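Local coordinates for protein geranyl diphosphate synthase small subunit (Antirrhinum majus, PDB 3QKC) that probably acts as the small, regulatory subunit of a heteromeric prenyltransferase that joins dimethylallyl and isopentenyl diphosphates into geranyl diphosphate, at residues 174-179 and 216-221; 183-188 and 208-213. All coordinates share one frame; numbering follows the deposited sequence.

Contact 1 of 2, residues 174-179 and 216-221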
ATOM      1  N   TYR A 174      -8.393  19.979  11.272  1.00 51.24           N
ATOM      2  CA  TYR A 174      -7.970  18.611  11.571  1.00 49.03           C
ATOM      3  C   TYR A 174      -7.838  17.772  10.301  1.00 46.42           C
ATOM      4  O   TYR A 174      -6.889  17.004  10.162  1.00 45.08           O
ATOM      5  CB  TYR A 174      -8.925  17.907  12.544  1.00 49.77           C
ATOM      6  CG  TYR A 174      -8.481  16.497  12.914  1.00 49.61           C
ATOM      7  CD1 TYR A 174      -7.320  16.289  13.655  1.00 48.89           C
ATOM      8  CD2 TYR A 174      -9.207  15.374  12.502  1.00 48.33           C
ATOM      9  CE1 TYR A 174      -6.892  15.009  13.994  1.00 49.08           C
ATOM     10  CE2 TYR A 174      -8.785  14.085  12.840  1.00 48.45           C
ATOM     11  CZ  TYR A 174      -7.621  13.915  13.587  1.00 47.75           C
ATOM     12  OH  TYR A 174      -7.188  12.648  13.941  1.00 48.18           O
ATOM     13  N   VAL A 175      -8.813  17.906   9.407  1.00 45.55           N
ATOM     14  CA  VAL A 175      -8.793  17.211   8.129  1.00 43.42           C
ATOM     15  C   VAL A 175      -7.578  17.637   7.288  1.00 41.82           C
ATOM     16  O   VAL A 175      -6.920  16.782   6.683  1.00 40.92           O
ATOM     17  CB  VAL A 175     -10.142  17.378   7.377  1.00 44.16           C
ATOM     18  CG1 VAL A 175     -10.007  17.007   5.900  1.00 40.54           C
ATOM     19  CG2 VAL A 175     -11.237  16.542   8.057  1.00 42.94           C
ATOM     20  N   CYS A 176      -7.263  18.939   7.284  1.00 41.39           N
ATOM     21  CA  CYS A 176      -6.105  19.470   6.559  1.00 39.48           C
ATOM     22  C   CYS A 176      -4.780  18.962   7.107  1.00 38.57           C
ATOM     23  O   CYS A 176      -3.866  18.615   6.351  1.00 36.91           O
ATOM     24  CB  CYS A 176      -6.115  20.992   6.560  1.00 40.55           C
ATOM     25  SG  CYS A 176      -7.389  21.691   5.497  1.00 43.98           S
ATOM     26  N   LYS A 177      -4.695  18.917   8.429  1.00 39.59           N
ATOM     27  CA  LYS A 177      -3.573  18.348   9.130  1.00 39.63           C
ATOM     28  C   LYS A 177      -3.382  16.870   8.804  1.00 37.82           C
ATOM     29  O   LYS A 177      -2.253  16.402   8.669  1.00 36.96           O
ATOM     30  CB  LYS A 177      -3.764  18.534  10.642  1.00 42.47           C
ATOM     31  CG  LYS A 177      -2.573  18.106  11.472  1.00 44.05           C
ATOM     32  CD  LYS A 177      -2.802  18.338  12.965  1.00 44.77           C
ATOM     33  CE  LYS A 177      -2.229  17.181  13.788  1.00 46.16           C
ATOM     34  NZ  LYS A 177      -2.441  17.407  15.268  1.00 47.28           N
ATOM     35  N   LYS A 178      -4.475  16.128   8.691  1.00 37.78           N
ATOM     36  CA  LYS A 178      -4.359  14.691   8.468  1.00 37.66           C
ATOM     37  C   LYS A 178      -4.066  14.342   7.004  1.00 35.59           C
ATOM     38  O   LYS A 178      -3.421  13.338   6.723  1.00 34.60           O
ATOM     39  CB  LYS A 178      -5.593  13.939   8.986  1.00 39.62           C
ATOM     40  CG  LYS A 178      -5.344  13.155  10.313  1.00 44.76           C
ATOM     41  CD  LYS A 178      -4.688  14.023  11.411  1.00 41.88           C
ATOM     42  CE  LYS A 178      -4.065  13.177  12.557  1.00 46.69           C
ATOM     43  NZ  LYS A 178      -2.718  12.578  12.215  1.00 41.67           N
ATOM     44  N   LYS A 179      -4.527  15.173   6.088  1.00 34.99           N
ATOM     45  CA  LYS A 179      -4.322  14.908   4.667  1.00 34.69           C
ATOM     46  C   LYS A 179      -3.094  15.655   4.161  1.00 33.46           C
ATOM     47  O   LYS A 179      -2.007  15.088   4.118  1.00 32.44           O
ATOM     48  CB  LYS A 179      -5.590  15.235   3.877  1.00 36.03           C
ATOM     49  CG  LYS A 179      -6.787  14.395   4.310  1.00 37.21           C
ATOM     50  CD  LYS A 179      -8.063  14.828   3.593  1.00 37.28           C
ATOM     51  CE  LYS A 179      -7.967  14.636   2.098  1.00 37.17           C
ATOM     52  NZ  LYS A 179      -9.095  15.312   1.373  1.00 37.48           N
ATOM     53  N   GLN A 216      -1.070  24.414   3.424  1.00 45.38           N
ATOM     54  CA  GLN A 216      -1.440  24.089   2.043  1.00 46.24           C
ATOM     55  C   GLN A 216      -2.869  23.528   1.970  1.00 47.07           C
ATOM     56  O   GLN A 216      -3.669  23.924   1.102  1.00 48.03           O
ATOM     57  CB  GLN A 216      -0.417  23.121   1.438  1.00 46.02           C
ATOM     58  CG  GLN A 216      -0.100  23.371  -0.039  1.00 48.71           C
ATOM     59  CD  GLN A 216       0.810  24.586  -0.285  1.00 46.83           C
ATOM     60  OE1 GLN A 216       0.764  25.592   0.436  1.00 50.52           O
ATOM     61  NE2 GLN A 216       1.641  24.485  -1.314  1.00 49.24           N
ATOM     62  N   GLY A 217      -3.202  22.638   2.902  1.00 46.65           N
ATOM     63  CA  GLY A 217      -4.573  22.183   3.073  1.00 47.61           C
ATOM     64  C   GLY A 217      -5.580  23.296   3.274  1.00 50.28           C
ATOM     65  O   GLY A 217      -6.605  23.339   2.584  1.00 51.07           O
ATOM     66  N   LEU A 218      -5.299  24.190   4.221  1.00 52.01           N
ATOM     67  CA  LEU A 218      -6.211  25.281   4.570  1.00 54.70           C
ATOM     68  C   LEU A 218      -6.478  26.247   3.416  1.00 56.77           C
ATOM     69  O   LEU A 218      -7.620  26.686   3.211  1.00 57.44           O
ATOM     70  CB  LEU A 218      -5.693  26.058   5.782  1.00 55.49           C
ATOM     71  CG  LEU A 218      -5.822  25.403   7.162  1.00 56.18           C
ATOM     72  CD1 LEU A 218      -5.074  26.213   8.212  1.00 57.01           C
ATOM     73  CD2 LEU A 218      -7.283  25.207   7.559  1.00 57.03           C
ATOM     74  N   LEU A 219      -5.418  26.576   2.676  1.00 57.89           N
ATOM     75  CA  LEU A 219      -5.528  27.397   1.471  1.00 60.18           C
ATOM     76  C   LEU A 219      -6.463  26.759   0.458  1.00 61.17           C
ATOM     77  O   LEU A 219      -7.243  27.455  -0.182  1.00 62.55           O
ATOM     78  CB  LEU A 219      -4.151  27.618   0.844  1.00 59.71           C
ATOM     79  CG  LEU A 219      -3.380  28.900   1.161  1.00 61.26           C
ATOM     80  CD1 LEU A 219      -3.204  29.141   2.654  1.00 61.48           C
ATOM     81  CD2 LEU A 219      -2.027  28.849   0.461  1.00 59.95           C
ATOM     82  N   GLY A 220      -6.388  25.434   0.340  1.00 61.11           N
ATOM     83  CA  GLY A 220      -7.241  24.654  -0.563  1.00 62.54           C
ATOM     84  C   GLY A 220      -8.715  24.605  -0.180  1.00 65.55           C
ATOM     85  O   GLY A 220      -9.536  24.050  -0.921  1.00 65.50           O
ATOM     86  N   LYS A 221      -9.037  25.157   0.992  1.00 68.44           N
ATOM     87  CA  LYS A 221     -10.413  25.416   1.413  1.00 71.65           C
ATOM     88  C   LYS A 221     -10.811  26.834   1.026  1.00 74.83           C
ATOM     89  O   LYS A 221     -11.928  27.075   0.557  1.00 76.48           O
ATOM     90  CB  LYS A 221     -10.566  25.213   2.926  1.00 72.27           C
ATOM     91  CG  LYS A 221     -11.340  23.953   3.335  1.00 72.09           C
ATOM     92  CD  LYS A 221     -10.633  22.652   2.948  1.00 69.79           C
ATOM     93  CE  LYS A 221     -11.548  21.465   3.188  1.00 69.85           C
ATOM     94  NZ  LYS A 221     -10.882  20.168   2.914  1.00 67.86           N
TER

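Contact 2 of 2, residues 183-188 and 208-213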
ATOM      1  N   LEU A 183       0.927  14.383   4.607  1.00 34.22           N
ATOM      2  CA  LEU A 183       1.676  14.178   3.354  1.00 34.33           C
ATOM      3  C   LEU A 183       2.979  14.976   3.323  1.00 33.70           C
ATOM      4  O   LEU A 183       4.025  14.427   2.991  1.00 33.71           O
ATOM      5  CB  LEU A 183       0.810  14.452   2.130  1.00 35.58           C
ATOM      6  CG  LEU A 183       1.039  13.695   0.815  1.00 37.55           C
ATOM      7  CD1 LEU A 183       1.385  12.243   0.994  1.00 34.82           C
ATOM      8  CD2 LEU A 183      -0.215  13.820  -0.028  1.00 35.18           C
ATOM      9  N   HIS A 184       2.940  16.250   3.715  1.00 33.19           N
ATOM     10  CA  HIS A 184       4.173  17.050   3.759  1.00 32.85           C
ATOM     11  C   HIS A 184       5.158  16.560   4.852  1.00 32.65           C
ATOM     12  O   HIS A 184       6.374  16.485   4.624  1.00 31.64           O
ATOM     13  CB  HIS A 184       3.839  18.527   3.941  1.00 33.72           C
ATOM     14  CG  HIS A 184       3.292  19.187   2.710  1.00 33.85           C
ATOM     15  ND1 HIS A 184       2.046  18.895   2.193  1.00 33.23           N
ATOM     16  CD2 HIS A 184       3.821  20.144   1.905  1.00 34.03           C
ATOM     17  CE1 HIS A 184       1.837  19.641   1.120  1.00 33.64           C
ATOM     18  NE2 HIS A 184       2.892  20.413   0.931  1.00 33.94           N
ATOM     19  N   ALA A 185       4.614  16.229   6.025  1.00 33.05           N
ATOM     20  CA  ALA A 185       5.406  15.709   7.134  1.00 34.40           C
ATOM     21  C   ALA A 185       6.222  14.486   6.688  1.00 34.68           C
ATOM     22  O   ALA A 185       7.433  14.429   6.890  1.00 35.36           O
ATOM     23  CB  ALA A 185       4.494  15.362   8.317  1.00 34.99           C
ATOM     24  N   CYS A 186       5.546  13.546   6.035  1.00 34.27           N
ATOM     25  CA  CYS A 186       6.157  12.348   5.484  1.00 34.13           C
ATOM     26  C   CYS A 186       7.207  12.665   4.427  1.00 34.38           C
ATOM     27  O   CYS A 186       8.323  12.111   4.441  1.00 35.21           O
ATOM     28  CB  CYS A 186       5.073  11.457   4.892  1.00 33.17           C
ATOM     29  SG  CYS A 186       5.713  10.099   3.893  1.00 43.45           S
ATOM     30  N   GLY A 187       6.846  13.526   3.487  1.00 33.72           N
ATOM     31  CA  GLY A 187       7.805  13.990   2.496  1.00 34.09           C
ATOM     32  C   GLY A 187       9.075  14.523   3.140  1.00 34.83           C
ATOM     33  O   GLY A 187      10.179  14.118   2.782  1.00 34.66           O
ATOM     34  N   ALA A 188       8.910  15.436   4.096  1.00 35.52           N
ATOM     35  CA  ALA A 188      10.049  16.078   4.741  1.00 36.04           C
ATOM     36  C   ALA A 188      10.853  15.051   5.525  1.00 37.49           C
ATOM     37  O   ALA A 188      12.083  15.027   5.444  1.00 38.71           O
ATOM     38  CB  ALA A 188       9.576  17.182   5.635  1.00 36.00           C
ATOM     39  N   PHE A 208       8.088  20.462  10.621  1.00 43.86           N
ATOM     40  CA  PHE A 208       8.056  21.452   9.547  1.00 43.30           C
ATOM     41  C   PHE A 208       7.020  21.100   8.487  1.00 41.47           C
ATOM     42  O   PHE A 208       6.167  21.921   8.166  1.00 41.53           O
ATOM     43  CB  PHE A 208       9.413  21.648   8.870  1.00 43.57           C
ATOM     44  CG  PHE A 208       9.359  22.642   7.739  1.00 44.98           C
ATOM     45  CD1 PHE A 208       9.407  24.014   8.000  1.00 44.46           C
ATOM     46  CD2 PHE A 208       9.196  22.214   6.417  1.00 41.97           C
ATOM     47  CE1 PHE A 208       9.322  24.949   6.954  1.00 46.05           C
ATOM     48  CE2 PHE A 208       9.112  23.140   5.372  1.00 43.59           C
ATOM     49  CZ  PHE A 208       9.178  24.509   5.640  1.00 43.07           C
ATOM     50  N   GLY A 209       7.119  19.885   7.944  1.00 40.06           N
ATOM     51  CA  GLY A 209       6.223  19.427   6.888  1.00 38.57           C
ATOM     52  C   GLY A 209       4.778  19.496   7.306  1.00 38.39           C
ATOM     53  O   GLY A 209       3.937  19.986   6.565  1.00 38.01           O
ATOM     54  N   LEU A 210       4.493  19.028   8.520  1.00 39.31           N
ATOM     55  CA  LEU A 210       3.137  19.096   9.062  1.00 39.54           C
ATOM     56  C   LEU A 210       2.554  20.500   9.012  1.00 40.40           C
ATOM     57  O   LEU A 210       1.397  20.671   8.608  1.00 40.20           O
ATOM     58  CB  LEU A 210       3.071  18.552  10.487  1.00 40.82           C
ATOM     59  CG  LEU A 210       1.692  18.220  11.084  1.00 41.81           C
ATOM     60  CD1 LEU A 210       0.948  17.147  10.286  1.00 39.95           C
ATOM     61  CD2 LEU A 210       1.842  17.776  12.545  1.00 42.73           C
ATOM     62  N   TYR A 211       3.345  21.494   9.421  1.00 41.30           N
ATOM     63  CA  TYR A 211       2.859  22.865   9.500  1.00 42.54           C
ATOM     64  C   TYR A 211       2.565  23.439   8.110  1.00 41.05           C
ATOM     65  O   TYR A 211       1.473  23.935   7.871  1.00 41.01           O
ATOM     66  CB  TYR A 211       3.823  23.777  10.286  1.00 44.89           C
ATOM     67  CG  TYR A 211       4.163  23.308  11.692  1.00 45.77           C
ATOM     68  CD1 TYR A 211       5.465  23.426  12.181  1.00 46.91           C
ATOM     69  CD2 TYR A 211       3.191  22.749  12.532  1.00 46.63           C
ATOM     70  CE1 TYR A 211       5.800  23.001  13.475  1.00 47.88           C
ATOM     71  CE2 TYR A 211       3.510  22.308  13.818  1.00 47.57           C
ATOM     72  CZ  TYR A 211       4.815  22.447  14.284  1.00 48.74           C
ATOM     73  OH  TYR A 211       5.150  22.036  15.545  1.00 49.87           O
ATOM     74  N   VAL A 212       3.531  23.355   7.199  1.00 39.82           N
ATOM     75  CA  VAL A 212       3.309  23.827   5.824  1.00 39.34           C
ATOM     76  C   VAL A 212       2.254  23.027   5.049  1.00 38.81           C
ATOM     77  O   VAL A 212       1.542  23.594   4.220  1.00 39.48           O
ATOM     78  CB  VAL A 212       4.625  23.946   5.010  1.00 38.77           C
ATOM     79  CG1 VAL A 212       5.502  25.065   5.600  1.00 39.13           C
ATOM     80  CG2 VAL A 212       5.383  22.622   4.950  1.00 36.77           C
ATOM     81  N   GLY A 213       2.140  21.727   5.331  1.00 37.55           N
ATOM     82  CA  GLY A 213       1.110  20.898   4.715  1.00 36.29           C
ATOM     83  C   GLY A 213      -0.276  21.255   5.195  1.00 37.41           C
ATOM     84  O   GLY A 213      -1.227  21.338   4.397  1.00 37.13           O
TER

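Contact 1 of 2, residues 174-179 and 216-221
Cys176 and Leu218 adopt the same first torsion: in each the gamma atom lies anti to its own carbonyl carbon and beside the backbone N (chi1 -72° for Cys176 and -75° for Leu218). For the cysteine, whose CB already faces the other helix, this sets the sulfur directly against the backbone of 216-221. SG rests on the peptide group that joins Gly217 to Leu218, 3.3 Å from Gly217 C, with the amide atom Leu218 N 3.5 Å from the same SG. The leucine reaches round from the flank, and its CD2 methyl meets Cys176 SG at 4.1 Å.

Gly217 makes this close fit possible. The two helices approach until Cys176 CA and Gly217 CA are 4.7 Å apart, and the CB of any side chain at Gly217 would clash with Cys176 CB. Lys221 brings the CD methylene of its aliphatic chain up to the sulfur from a further direction, 4.2 Å from Cys176 SG. The outer part of that chain is extended, so NZ ends near the CG1 methyl of Val175. Lys179 NZ lies 5.4 Å from Lys221 NZ. Glu160, salt-bridged to Lys179 and in a weak, long ion pair with Lys221, probably offsets the repulsion between the two amines.

No hydrogen bond crosses the interface. Such glycine-mediated packing, a small side chain set against bare backbone, joins successive helices 169-195 and 199-219 within the all-helical fold expected of an isoprenyl diphosphate synthase relative.

Contact 2 of 2, residues 183-188 and 208-213
Close backbone approach sets the meeting of 183-188 with 208-213. Their axes come within 6.6 Å at an angle of 146°, roughly antiparallel, and Ala185 CA lies 3.8 Å from Gly209 CA. A side chain at Gly209 would run into His184 O and Ala185 CA, so its absence admits this proximity. The fit is tightest where His184 CB presses on Gly209 O at 3.0 Å, although that carbonyl also accepts the helical bond from Gly213 N.

A CH-pi contact follows one turn along. His184 places CG anti to its carbonyl carbon (chi1 -74°), which brings the ring beside Gly213, and chi2 of 69° turns one face to it. Gly213 CA sits over that face, 3.6 Å from the ring centroid and displaced toward the rim, nearest CG and ND1.

Apolar contacts complete the interface. Ala185 CB touches Leu210 CB at 4.1 Å, while Ala188 CB lies against Gly209 CA, and the Val212 CG2 methyl approaches His184 CD2 obliquely.

Polar bonds of the ring all lead elsewhere: ND1 to Glu180 O on its own helix, and NE2 to Ser48 OG at the start of helix 48-59. An alanine in place of His184 would remove the ring with its bonds to Ser48 OG and Glu180 O, and would probably leave Gly213 less well packed and the link to helix 48-59 weaker.

Because a carbonyl can only accept, ND1 probably carries a hydrogen, so that a buried imidazole has both nitrogens satisfied and its rotation fixed, while its pi face receives the CA-H of the glycine.

Both contacts join helix 169-195 to helix 199-219, with contact 2 nested inside the loop that contact 1 closes. Each is buried, but contact 2 lies deeper, its centre about 8 Å from the chain centre against 12 Å, and contact 1 ends at the partly exposed Lys221. Glycines allow close backbone approach in both. The partner differs: in contact 1 a sulfur resting on a peptide group, with the chain of Lys221 beside it and the Lys179, Lys221 and Glu160 charges further out; in contact 2 an imidazole facing a glycine, with a separate alanine-leucine contact. They form one seam, since Leu210 CD1 packs on Lys177 O and Gln216 CB on His184 CE1. Ser48 bonds His184 and, weakly, Gln216.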